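Local coordinates for protein terminal oxygenase component of carbazole 1,9a-dioxygenase (Nocardioides aromaticivorans, PDB 3GCF) that serves as the Rieske non-haem iron oxygenase of carbazole 1,9a-dioxygenase, probably taking electrons from a ferredoxin to add dioxygen to carbazole, at residues D41-L44 / F49-V52; L44-F49 / F89-V94; V59-A64 / V68-D73; G74-G79 / G123-K128; Y130-Q133 / V138-V141. One frame throughout, in Å; residues are numbered along the deposited sequence.

Interaction 1 (D41-L44 / F49-V52); sequences DHEL and FVAV
Val50 reaches back across the turn to Leu44 and to the carbonyl of Glu43, and the apolar part of the contact is small. Leu44 CD2 lies 3.8 Å from Val50 CG2, and the parent carbon Leu44 CG stands 4.0 Å from the same methyl. The two side chains run at a slant to each other, one leucine branch resting on one valine branch. Val50 holds CG1 anti to its own backbone N (chi1 175°), which leaves CG2 beside that N and directed at the loop. A beta-branched residue suits this place, because it favours the extended backbone of a strand and offers a methyl close to the main chain.

Contacts of mixed polarity come next. The same Val50 CG2 lies 3.7 Å from the carbonyl O of Glu43, while Glu43 OE1 comes only to 4.3 Å from Val50 CG1. No hydrogen bond joins the two segments, and the carboxylate is occupied elsewhere: it forms a salt bridge with Arg170 through OE1 and accepts a hydrogen bond from the backbone N of Phe40 through OE2.

Hydrogen bonding within 41-44 gives the loop its shape. Leu44 N donates to Asp41 O over 3.1 Å, closing a short 3-10 turn.

The loop after strand 34-40 thus folds onto the edge strand of the Rieske domain's six-stranded antiparallel sheet. Leu44 is buried against Leu61 of strand 57-64 and Val68 of strand 67-72. Arg63 of strand 57-64 binds both Leu44 O and Asp41 OD1, and the edge strand 49-54 pairs with strand 57-64 through Val50 and Leu61.

Interaction 2 (L44-F49 / F89-V94); sequences LAEGEF and FKAGTV
Phe49 swings CG anti to its carbonyl carbon (chi1 -69°), and this carries its ring out to Val94; Glu46 instead leaves its backbone with CG anti to N (chi1 -179°) and then bends at chi2 (63°), which brings its carboxylate near Ala91. The meetings are light. Phe49 CE1 lies 4.2 Å from Val94 CG2, the methyl approaching the ring obliquely, and Glu46 OE2 stands 4.4 Å from Ala91 CB. No hydrogen bond crosses. Glu46 spends its oxygens on the backbone N of Lys65 and of Gly66 instead.

Each side is a type II beta turn with glycine third, Gly47 in one and Gly92 in the other, where positive phi favours that residue. In the first turn Glu48 N donates to Ala45 O at 2.9 Å, and Glu48 OE1 takes Ala45 N in return at 2.9 Å, on the anti side of the carboxylate. In the second, Lys90 O is gripped twice by Thr93, by its backbone N at 3.0 Å and by OG1 at 2.7 Å, the latter in the carbonyl plane on a lone pair. Threonine can thus brace its own turn.

Phe49 also packs on Leu60 and Thr62 of strand 57-64 and on Pro86 and Cys88. Val94 lies in the small three-stranded sheet, whose loop between strands 93-95 and 101-104 carries Cys96 and His99 of the cluster site, while Phe89, Lys90 and Thr93 face Leu245 and Val250 of a second subunit.

Interaction 3 (V59-A64 / V68-D73); sequences VLLTRA and VKAIAD
Leu60 and Ile71 form the tight heart of this antiparallel hairpin. Leu60 N donates to Ile71 O at 2.8 Å, nearly straight at 169°, and Ile71 N returns the bond to Leu60 O; beside them Leu60 CB meets Ile71 CG2. On the other face Leu61 CD2 reaches Ala70 CB, 3.6 Å away; this single methyl lies close to the strand, which lets Val59 CG1 come onto it too. Thr62 and Lys69 make the next bonded pair, Lys69 N to Thr62 O at 2.7 Å.

Looseness is confined to the face of Ala64 and Lys69. Ala64 CB is 4.1 Å from Lys69 CG, and the lysine, bent at chi2 and chi3, runs on to a salt bridge with Asp106. Val68 stays buried under the partly exposed Arg63, which lays one guanidinium face on Val68 CG2, with NH1 3.6 Å from it, while its nitrogens serve Leu44 O, Asp41 and Gly66 O. At the far end a water lies within hydrogen-bonding distance of Val59 O and Asp73 OD2, with more acceptors nearby than protons to give; OD2 also bonds Ser83 OG.

The chemistry thus divides: aliphatic residues and paired amides seal the buried middle, while charged groups with partners elsewhere occupy the ends, Asp73 leading into the cluster-binding loop.

Interaction 4 (G74-G79 / G123-K128); sequences GCAHRG and GKIGIK. With FES (Fe2/s2 (inorganic) cluster), chain Q.
Ala76 is wedged methyl-first between Ile125 and Ile127, while the residues flanking it in sequence hold an iron-sulfur cluster. Its CB lies 3.6 Å from Ile125 CG2 and 3.7 Å from Ile127 CG2, and Ile127 CG2 also touches Gly74 O. The short alanine side chain brings this backbone close to both isoleucines.

The unequal ligands are the mark of a Rieske centre. Cys75 SG binds the cluster iron FE1 at 2.3 Å, with Cys96 as its second protein ligand; His77 ND1 binds the iron FE2 at 2.1 Å, with His99. Both side chains leave anti to their backbone N (chi1 -173° and -176°), reaching the cluster from one loop. His77 N donates to Cys75 SG at 3.5 Å, a bond that may soften the thiolate's charge and help raise the potential. Arg78 CG covers one face of the His77 ring, 3.6 Å above its centre.

His77 NE2 bonds Asp363 of a second subunit, where Arg78 also pairs with Glu182, consistent with electron transfer across the subunit boundary as in related oxygenases. Ile125 and Ile127 lean on Trp101 and Tyr103 of strand 101-104. Their loop then leads into strand 129-135, after Lys128 pairs with Ala72 of strand 67-72.

Interaction 5 (Y130-Q133 / V138-V141); sequences YPVQ and VVFV
Val141 and Tyr130 pack most closely at the apolar centre, where Val141 CG1 lies 3.5 Å from Tyr130 CB and the methyl meets the ring obliquely. Val141 aims that branch by keeping CG1 anti to its backbone N (chi1 179°). Val132, on the same face of the sheet, adds CG2 at 4.4 Å from Val141 CG2 and CG1 at 4.1 Å from Val139 CG1. Valines suit this face: they favour the extended backbone and put compact methyls close to the main chain, where neighbouring strands meet.

Next comes the Phe140 ring on the other face. Val138 CG1 rests 3.6 Å above it, offset toward the rim, and Gln133 O lies in the ring plane at its edge, 3.5 Å from Phe140 CD2. The weakly positive C-H edge of the ring suits a carbonyl oxygen that already accepts the backbone N-H of Phe140.

At the outer edge the backbones pair as an antiparallel beta hairpin, Val132 and Val141 being its non-hydrogen-bonded pair and Gln133 and Phe140 its hydrogen-bonded one. Gln133 N donates to Phe140 O at 3.0 Å and Phe140 N to Gln133 O at 2.9 Å, the donors tilted 28° and 34° out of the respective carbonyl planes. Gln133 is exposed, its chain lying by Trp35 and Leu151, so its amide can meet water, while Tyr130 OH reaches Glu57.

In the sheet, strand 138-143 lies between strands 34-40 and 129-135, with Val139 pairing to Ala38 and Ala39. On the other side of strand 129-135, Tyr130 pairs with Ala70 of strand 67-72, and Val132 packs on Val68 of that strand.

How the interactions relate
From the N terminus, interaction 1 closes the short loop after strand 34-40 onto strand 49-54, and interaction 2 starts from the same region, sharing Leu44 and Phe49, to span some forty residues to 89-94. The hairpin of interaction 3 nests inside that large loop. Interaction 4 begins within it and ends beyond it at 123-128, so interactions 2 and 4 cross. Interaction 5 follows in series, its hairpin adjoining 123-128. Interactions 3 and 5 lie in the six-stranded sheet, and interaction 1 folds a loop onto its edge strand. Interaction 2 brings that edge to the small three-stranded sheet, and interaction 4 joins two loops at the cluster; both also reach the second subunit.

Interaction 1 (D41-L44 / F49-V52)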
# COMPACT_ATOMS: atom_id res chain seq x y z
N ASP A 41 -0.14 25.93 -20.89
CA ASP A 41 0.65 27.14 -20.75
C ASP A 41 0.17 28.07 -19.64
O ASP A 41 0.98 28.66 -18.92
CB ASP A 41 0.67 27.90 -22.08
CG ASP A 41 1.70 29.00 -22.10
OD1 ASP A 41 2.89 28.72 -21.82
OD2 ASP A 41 1.33 30.15 -22.38
N HIS A 42 -1.15 28.20 -19.48
CA HIS A 42 -1.68 29.09 -18.46
C HIS A 42 -1.51 28.60 -17.02
O HIS A 42 -1.88 29.29 -16.08
CB HIS A 42 -3.15 29.41 -18.77
CG HIS A 42 -3.31 30.28 -19.98
ND1 HIS A 42 -4.55 30.70 -20.44
CD2 HIS A 42 -2.40 30.83 -20.82
CE1 HIS A 42 -4.38 31.45 -21.52
NE2 HIS A 42 -3.09 31.54 -21.76
N GLU A 43 -0.94 27.41 -16.85
CA GLU A 43 -0.69 26.88 -15.52
C GLU A 43 0.60 27.49 -14.99
O GLU A 43 0.91 27.39 -13.80
CB GLU A 43 -0.52 25.36 -15.55
CG GLU A 43 -1.77 24.55 -15.82
CD GLU A 43 -1.50 23.06 -15.73
OE1 GLU A 43 -1.07 22.61 -14.65
OE2 GLU A 43 -1.71 22.34 -16.72
N LEU A 44 1.36 28.11 -15.88
CA LEU A 44 2.64 28.70 -15.52
C LEU A 44 2.76 30.20 -15.67
O LEU A 44 2.82 30.72 -16.79
CB LEU A 44 3.75 28.04 -16.34
CG LEU A 44 4.07 26.57 -16.11
CD1 LEU A 44 4.39 25.90 -17.44
CD2 LEU A 44 5.24 26.45 -15.15
N PHE A 49 6.10 27.40 -10.44
CA PHE A 49 6.58 26.04 -10.67
C PHE A 49 5.46 25.02 -10.80
O PHE A 49 4.43 25.12 -10.13
CB PHE A 49 7.49 25.60 -9.52
CG PHE A 49 8.80 26.32 -9.48
CD1 PHE A 49 9.86 25.92 -10.28
CD2 PHE A 49 8.99 27.40 -8.62
CE1 PHE A 49 11.08 26.58 -10.24
CE2 PHE A 49 10.21 28.07 -8.57
CZ PHE A 49 11.26 27.66 -9.38
N VAL A 50 5.66 24.03 -11.66
CA VAL A 50 4.69 22.96 -11.85
C VAL A 50 5.49 21.68 -12.03
O VAL A 50 6.32 21.58 -12.92
CB VAL A 50 3.81 23.17 -13.09
CG1 VAL A 50 2.92 21.95 -13.29
CG2 VAL A 50 2.96 24.42 -12.93
N ALA A 51 5.24 20.71 -11.16
CA ALA A 51 5.95 19.45 -11.23
C ALA A 51 5.13 18.41 -11.98
O ALA A 51 3.93 18.25 -11.72
CB ALA A 51 6.28 18.95 -9.82
N VAL A 52 5.76 17.71 -12.91
CA VAL A 52 5.08 16.67 -13.67
C VAL A 52 5.96 15.43 -13.75
O VAL A 52 7.18 15.50 -13.56
CB VAL A 52 4.74 17.14 -15.12
CG1 VAL A 52 3.90 18.41 -15.08
CG2 VAL A 52 6.02 17.36 -15.91

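Interaction 2 (L44-F49 / F89-V94)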
# COMPACT_ATOMS: atom_id res chain seq x y z
N LEU A 44 1.36 28.11 -15.88
CA LEU A 44 2.64 28.70 -15.52
C LEU A 44 2.76 30.20 -15.67
O LEU A 44 2.82 30.72 -16.79
CB LEU A 44 3.75 28.04 -16.34
CG LEU A 44 4.07 26.57 -16.11
CD1 LEU A 44 4.39 25.90 -17.44
CD2 LEU A 44 5.24 26.45 -15.15
N ALA A 45 2.80 30.90 -14.55
CA ALA A 45 2.98 32.34 -14.56
C ALA A 45 4.48 32.53 -14.35
O ALA A 45 5.17 31.58 -13.96
CB ALA A 45 2.20 32.98 -13.43
N GLU A 46 4.99 33.73 -14.60
CA GLU A 46 6.41 34.01 -14.43
C GLU A 46 6.87 33.62 -13.02
O GLU A 46 6.27 34.03 -12.04
CB GLU A 46 6.68 35.50 -14.67
CG GLU A 46 8.13 35.94 -14.55
CD GLU A 46 9.04 35.29 -15.58
OE1 GLU A 46 8.58 35.04 -16.72
OE2 GLU A 46 10.22 35.03 -15.26
N GLY A 47 7.93 32.82 -12.93
CA GLY A 47 8.45 32.42 -11.64
C GLY A 47 7.68 31.31 -10.92
O GLY A 47 8.06 30.90 -9.82
N GLU A 48 6.61 30.82 -11.53
CA GLU A 48 5.81 29.77 -10.92
C GLU A 48 6.37 28.39 -11.28
O GLU A 48 7.06 28.23 -12.29
CB GLU A 48 4.36 29.91 -11.38
CG GLU A 48 3.45 28.73 -11.05
CD GLU A 48 1.97 29.07 -11.21
OE1 GLU A 48 1.64 29.94 -12.05
OE2 GLU A 48 1.15 28.45 -10.51
N PHE A 49 6.10 27.40 -10.44
CA PHE A 49 6.58 26.04 -10.67
C PHE A 49 5.46 25.02 -10.80
O PHE A 49 4.43 25.12 -10.13
CB PHE A 49 7.49 25.60 -9.52
CG PHE A 49 8.80 26.32 -9.48
CD1 PHE A 49 9.86 25.92 -10.28
CD2 PHE A 49 8.99 27.40 -8.62
CE1 PHE A 49 11.08 26.58 -10.24
CE2 PHE A 49 10.21 28.07 -8.57
CZ PHE A 49 11.26 27.66 -9.38
N PHE A 89 16.26 32.34 -7.14
CA PHE A 89 16.76 33.63 -6.68
C PHE A 89 17.22 34.48 -7.85
O PHE A 89 17.62 35.63 -7.68
CB PHE A 89 17.89 33.41 -5.68
CG PHE A 89 17.46 32.69 -4.44
CD1 PHE A 89 16.68 33.34 -3.48
CD2 PHE A 89 17.78 31.36 -4.24
CE1 PHE A 89 16.23 32.67 -2.35
CE2 PHE A 89 17.34 30.67 -3.12
CZ PHE A 89 16.57 31.32 -2.17
N LYS A 90 17.15 33.91 -9.04
CA LYS A 90 17.52 34.60 -10.27
C LYS A 90 16.83 33.93 -11.44
O LYS A 90 17.08 32.75 -11.73
CB LYS A 90 19.03 34.56 -10.49
CG LYS A 90 19.46 35.27 -11.76
CD LYS A 90 20.95 35.16 -12.01
CE LYS A 90 21.31 35.71 -13.38
NZ LYS A 90 20.76 37.08 -13.55
N ALA A 91 15.94 34.66 -12.11
CA ALA A 91 15.22 34.12 -13.24
C ALA A 91 16.21 33.46 -14.19
O ALA A 91 17.23 34.05 -14.55
CB ALA A 91 14.45 35.22 -13.96
N GLY A 92 15.92 32.22 -14.59
CA GLY A 92 16.81 31.51 -15.48
C GLY A 92 17.58 30.43 -14.75
O GLY A 92 18.34 29.67 -15.34
N THR A 93 17.39 30.36 -13.44
CA THR A 93 18.06 29.34 -12.64
C THR A 93 17.07 28.75 -11.64
O THR A 93 15.97 29.27 -11.46
CB THR A 93 19.25 29.92 -11.83
OG1 THR A 93 18.75 30.79 -10.81
CG2 THR A 93 20.20 30.69 -12.73
N VAL A 94 17.48 27.66 -11.02
CA VAL A 94 16.68 27.02 -10.00
C VAL A 94 17.70 26.65 -8.92
O VAL A 94 18.82 26.25 -9.24
CB VAL A 94 15.94 25.75 -10.53
CG1 VAL A 94 16.94 24.69 -10.97
CG2 VAL A 94 15.02 25.21 -9.44

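Interaction 3 (V59-A64 / V68-D73)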
# COMPACT_ATOMS: atom_id res chain seq x y z
N VAL A 59 9.80 15.76 -13.87
CA VAL A 59 10.23 16.98 -14.52
C VAL A 59 9.68 18.19 -13.78
O VAL A 59 8.57 18.17 -13.28
CB VAL A 59 9.72 17.03 -15.98
CG1 VAL A 59 10.24 18.28 -16.68
CG2 VAL A 59 10.15 15.76 -16.72
N LEU A 60 10.48 19.25 -13.73
CA LEU A 60 10.07 20.48 -13.08
C LEU A 60 9.90 21.55 -14.15
O LEU A 60 10.82 21.82 -14.93
CB LEU A 60 11.12 20.93 -12.07
CG LEU A 60 10.80 22.22 -11.29
CD1 LEU A 60 9.65 21.95 -10.33
CD2 LEU A 60 12.04 22.69 -10.53
N LEU A 61 8.72 22.17 -14.20
CA LEU A 61 8.47 23.22 -15.18
C LEU A 61 8.38 24.57 -14.50
O LEU A 61 7.92 24.67 -13.37
CB LEU A 61 7.15 22.97 -15.91
CG LEU A 61 6.91 21.63 -16.62
CD1 LEU A 61 5.48 21.61 -17.15
CD2 LEU A 61 7.90 21.45 -17.76
N THR A 62 8.83 25.61 -15.19
CA THR A 62 8.74 26.96 -14.67
C THR A 62 8.79 27.93 -15.85
O THR A 62 9.10 27.52 -16.97
CB THR A 62 9.90 27.29 -13.71
OG1 THR A 62 9.69 28.58 -13.12
CG2 THR A 62 11.23 27.30 -14.44
N ARG A 63 8.45 29.19 -15.61
CA ARG A 63 8.53 30.19 -16.67
C ARG A 63 9.61 31.18 -16.23
O ARG A 63 9.50 31.81 -15.18
CB ARG A 63 7.19 30.91 -16.86
CG ARG A 63 7.18 31.88 -18.04
CD ARG A 63 5.86 32.65 -18.14
NE ARG A 63 4.72 31.76 -18.39
CZ ARG A 63 4.46 31.16 -19.55
NH1 ARG A 63 5.26 31.35 -20.59
NH2 ARG A 63 3.41 30.36 -19.67
N ALA A 64 10.66 31.28 -17.04
CA ALA A 64 11.77 32.18 -16.76
C ALA A 64 11.93 33.19 -17.90
O ALA A 64 12.18 32.81 -19.05
CB ALA A 64 13.06 31.37 -16.59
N VAL A 68 8.88 29.03 -20.92
CA VAL A 68 8.69 27.84 -20.12
C VAL A 68 9.94 26.97 -20.25
O VAL A 68 10.40 26.69 -21.36
CB VAL A 68 7.45 27.04 -20.58
CG1 VAL A 68 7.32 25.75 -19.78
CG2 VAL A 68 6.20 27.89 -20.43
N LYS A 69 10.49 26.56 -19.11
CA LYS A 69 11.68 25.73 -19.11
C LYS A 69 11.38 24.40 -18.43
O LYS A 69 10.53 24.34 -17.53
CB LYS A 69 12.81 26.44 -18.34
CG LYS A 69 13.05 27.90 -18.72
CD LYS A 69 13.41 28.08 -20.19
CE LYS A 69 14.68 27.32 -20.55
NZ LYS A 69 15.03 27.48 -21.99
N ALA A 70 12.05 23.35 -18.86
CA ALA A 70 11.87 22.03 -18.26
C ALA A 70 13.22 21.47 -17.84
O ALA A 70 14.14 21.34 -18.65
CB ALA A 70 11.19 21.09 -19.26
N ILE A 71 13.33 21.12 -16.56
CA ILE A 71 14.56 20.57 -16.03
C ILE A 71 14.23 19.35 -15.16
O ILE A 71 13.13 19.24 -14.62
CB ILE A 71 15.33 21.64 -15.19
CG1 ILE A 71 16.67 21.08 -14.72
CG2 ILE A 71 14.49 22.07 -13.98
CD1 ILE A 71 17.68 22.16 -14.34
N ALA A 72 15.18 18.43 -15.04
CA ALA A 72 14.95 17.23 -14.24
C ALA A 72 14.65 17.64 -12.79
O ALA A 72 15.35 18.47 -12.21
CB ALA A 72 16.18 16.33 -14.29
N ASP A 73 13.59 17.05 -12.23
CA ASP A 73 13.18 17.35 -10.87
C ASP A 73 13.93 16.45 -9.89
O ASP A 73 13.34 15.67 -9.14
CB ASP A 73 11.67 17.16 -10.73
CG ASP A 73 11.14 17.65 -9.40
OD1 ASP A 73 11.82 18.45 -8.73
OD2 ASP A 73 10.02 17.23 -9.03
O HOH W 1 8.25 16.38 -10.80

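Interaction 4 (G74-G79 / G123-K128)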
# COMPACT_ATOMS: atom_id res chain seq x y z
N GLY A 74 15.26 16.57 -9.91
CA GLY A 74 16.12 15.79 -9.05
C GLY A 74 17.49 16.43 -9.00
O GLY A 74 18.12 16.64 -10.03
N CYS A 75 17.94 16.77 -7.80
CA CYS A 75 19.24 17.40 -7.61
C CYS A 75 20.36 16.40 -7.86
O CYS A 75 20.24 15.21 -7.55
CB CYS A 75 19.33 17.95 -6.19
SG CYS A 75 20.79 18.95 -5.83
N ALA A 76 21.46 16.88 -8.42
CA ALA A 76 22.61 16.01 -8.70
C ALA A 76 23.37 15.64 -7.43
O ALA A 76 24.08 14.64 -7.39
CB ALA A 76 23.55 16.70 -9.69
N HIS A 77 23.22 16.46 -6.39
CA HIS A 77 23.92 16.22 -5.12
C HIS A 77 23.43 14.96 -4.41
O HIS A 77 24.11 13.93 -4.40
CB HIS A 77 23.75 17.43 -4.20
CG HIS A 77 24.51 17.33 -2.92
ND1 HIS A 77 24.14 18.02 -1.78
CD2 HIS A 77 25.64 16.65 -2.60
CE1 HIS A 77 25.02 17.77 -0.82
NE2 HIS A 77 25.93 16.95 -1.29
N ARG A 78 22.24 15.03 -3.80
CA ARG A 78 21.70 13.87 -3.10
C ARG A 78 20.34 13.42 -3.64
O ARG A 78 19.53 12.84 -2.92
CB ARG A 78 21.63 14.14 -1.59
CG ARG A 78 22.98 14.48 -0.97
CD ARG A 78 22.89 14.49 0.56
NE ARG A 78 22.54 13.17 1.07
CZ ARG A 78 23.30 12.45 1.89
NH1 ARG A 78 24.47 12.92 2.31
NH2 ARG A 78 22.89 11.25 2.27
N GLY A 79 20.10 13.72 -4.91
CA GLY A 79 18.89 13.30 -5.59
C GLY A 79 17.52 13.79 -5.17
O GLY A 79 16.52 13.26 -5.66
N GLY A 123 30.49 24.07 -12.39
CA GLY A 123 30.94 23.89 -13.76
C GLY A 123 31.35 22.47 -14.10
O GLY A 123 31.63 22.16 -15.26
N LYS A 124 31.41 21.59 -13.10
CA LYS A 124 31.80 20.20 -13.34
C LYS A 124 30.61 19.26 -13.22
O LYS A 124 30.75 18.05 -13.37
CB LYS A 124 32.86 19.77 -12.32
CG LYS A 124 34.19 20.50 -12.44
CD LYS A 124 35.23 19.86 -11.52
CE LYS A 124 36.64 20.38 -11.78
NZ LYS A 124 36.77 21.84 -11.50
N ILE A 125 29.44 19.82 -12.96
CA ILE A 125 28.24 19.01 -12.79
C ILE A 125 27.03 19.58 -13.51
O ILE A 125 26.92 20.80 -13.71
CB ILE A 125 27.92 18.86 -11.28
CG1 ILE A 125 29.00 18.00 -10.61
CG2 ILE A 125 26.53 18.26 -11.08
CD1 ILE A 125 28.76 17.73 -9.15
N GLY A 126 26.11 18.71 -13.90
CA GLY A 126 24.91 19.16 -14.56
C GLY A 126 23.81 18.13 -14.56
O GLY A 126 24.05 16.93 -14.37
N ILE A 127 22.58 18.59 -14.74
CA ILE A 127 21.45 17.68 -14.79
C ILE A 127 20.73 17.88 -16.12
O ILE A 127 20.99 18.84 -16.85
CB ILE A 127 20.46 17.91 -13.62
CG1 ILE A 127 20.09 19.39 -13.52
CG2 ILE A 127 21.07 17.40 -12.32
CD1 ILE A 127 19.11 19.68 -12.40
N LYS A 128 19.82 16.97 -16.42
CA LYS A 128 19.07 17.01 -17.67
C LYS A 128 18.05 18.13 -17.78
O LYS A 128 17.32 18.44 -16.83
CB LYS A 128 18.37 15.66 -17.86
CG LYS A 128 17.29 15.61 -18.92
CD LYS A 128 17.85 15.50 -20.33
CE LYS A 128 16.73 15.23 -21.34
NZ LYS A 128 17.23 15.19 -22.74
FE1 FES Q . 20.38 19.51 -3.62
FE2 FES Q . 22.26 19.00 -1.75
S1 FES Q . 22.05 20.84 -2.94
S2 FES Q . 20.55 17.62 -2.49

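Interaction 5 (Y130-Q133 / V138-V141)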
# COMPACT_ATOMS: atom_id res chain seq x y z
N TYR A 130 15.07 19.58 -20.72
CA TYR A 130 14.36 19.04 -21.87
C TYR A 130 13.92 20.08 -22.89
O TYR A 130 13.62 21.21 -22.54
CB TYR A 130 13.11 18.26 -21.43
CG TYR A 130 13.35 17.22 -20.36
CD1 TYR A 130 13.60 17.60 -19.04
CD2 TYR A 130 13.32 15.86 -20.67
CE1 TYR A 130 13.82 16.64 -18.06
CE2 TYR A 130 13.53 14.90 -19.69
CZ TYR A 130 13.78 15.30 -18.39
OH TYR A 130 14.00 14.34 -17.42
N PRO A 131 13.88 19.70 -24.17
CA PRO A 131 13.44 20.69 -25.16
C PRO A 131 11.96 20.93 -24.86
O PRO A 131 11.22 19.98 -24.56
CB PRO A 131 13.65 19.97 -26.49
CG PRO A 131 14.72 18.95 -26.19
CD PRO A 131 14.33 18.46 -24.82
N VAL A 132 11.53 22.18 -24.93
CA VAL A 132 10.14 22.52 -24.67
C VAL A 132 9.56 23.33 -25.83
O VAL A 132 10.26 24.11 -26.46
CB VAL A 132 10.01 23.39 -23.40
CG1 VAL A 132 8.59 23.93 -23.26
CG2 VAL A 132 10.40 22.58 -22.17
N GLN A 133 8.29 23.11 -26.14
CA GLN A 133 7.64 23.89 -27.17
C GLN A 133 6.18 24.07 -26.80
O GLN A 133 5.47 23.10 -26.55
CB GLN A 133 7.74 23.24 -28.56
CG GLN A 133 7.37 24.23 -29.66
CD GLN A 133 7.57 23.68 -31.06
OE1 GLN A 133 8.57 23.01 -31.34
NE2 GLN A 133 6.63 23.99 -31.96
N VAL A 138 -0.66 24.60 -25.16
CA VAL A 138 -0.19 23.38 -24.52
C VAL A 138 1.32 23.31 -24.45
O VAL A 138 2.02 23.57 -25.43
CB VAL A 138 -0.71 22.12 -25.25
CG1 VAL A 138 -0.22 20.88 -24.54
CG2 VAL A 138 -2.23 22.14 -25.29
N VAL A 139 1.83 22.95 -23.27
CA VAL A 139 3.26 22.82 -23.06
C VAL A 139 3.71 21.42 -23.42
O VAL A 139 3.35 20.46 -22.74
CB VAL A 139 3.63 23.09 -21.58
CG1 VAL A 139 5.12 22.83 -21.37
CG2 VAL A 139 3.27 24.52 -21.20
N PHE A 140 4.49 21.30 -24.48
CA PHE A 140 5.01 20.01 -24.92
C PHE A 140 6.47 19.89 -24.51
O PHE A 140 7.21 20.87 -24.51
CB PHE A 140 4.89 19.88 -26.44
CG PHE A 140 3.47 19.78 -26.94
CD1 PHE A 140 2.79 18.57 -26.92
CD2 PHE A 140 2.80 20.92 -27.39
CE1 PHE A 140 1.47 18.49 -27.34
CE2 PHE A 140 1.47 20.85 -27.82
CZ PHE A 140 0.80 19.63 -27.80
N VAL A 141 6.86 18.67 -24.13
CA VAL A 141 8.22 18.39 -23.71
C VAL A 141 8.73 17.21 -24.53
O VAL A 141 8.01 16.23 -24.73
CB VAL A 141 8.28 18.01 -22.21
CG1 VAL A 141 9.70 17.69 -21.81
CG2 VAL A 141 7.72 19.15 -21.37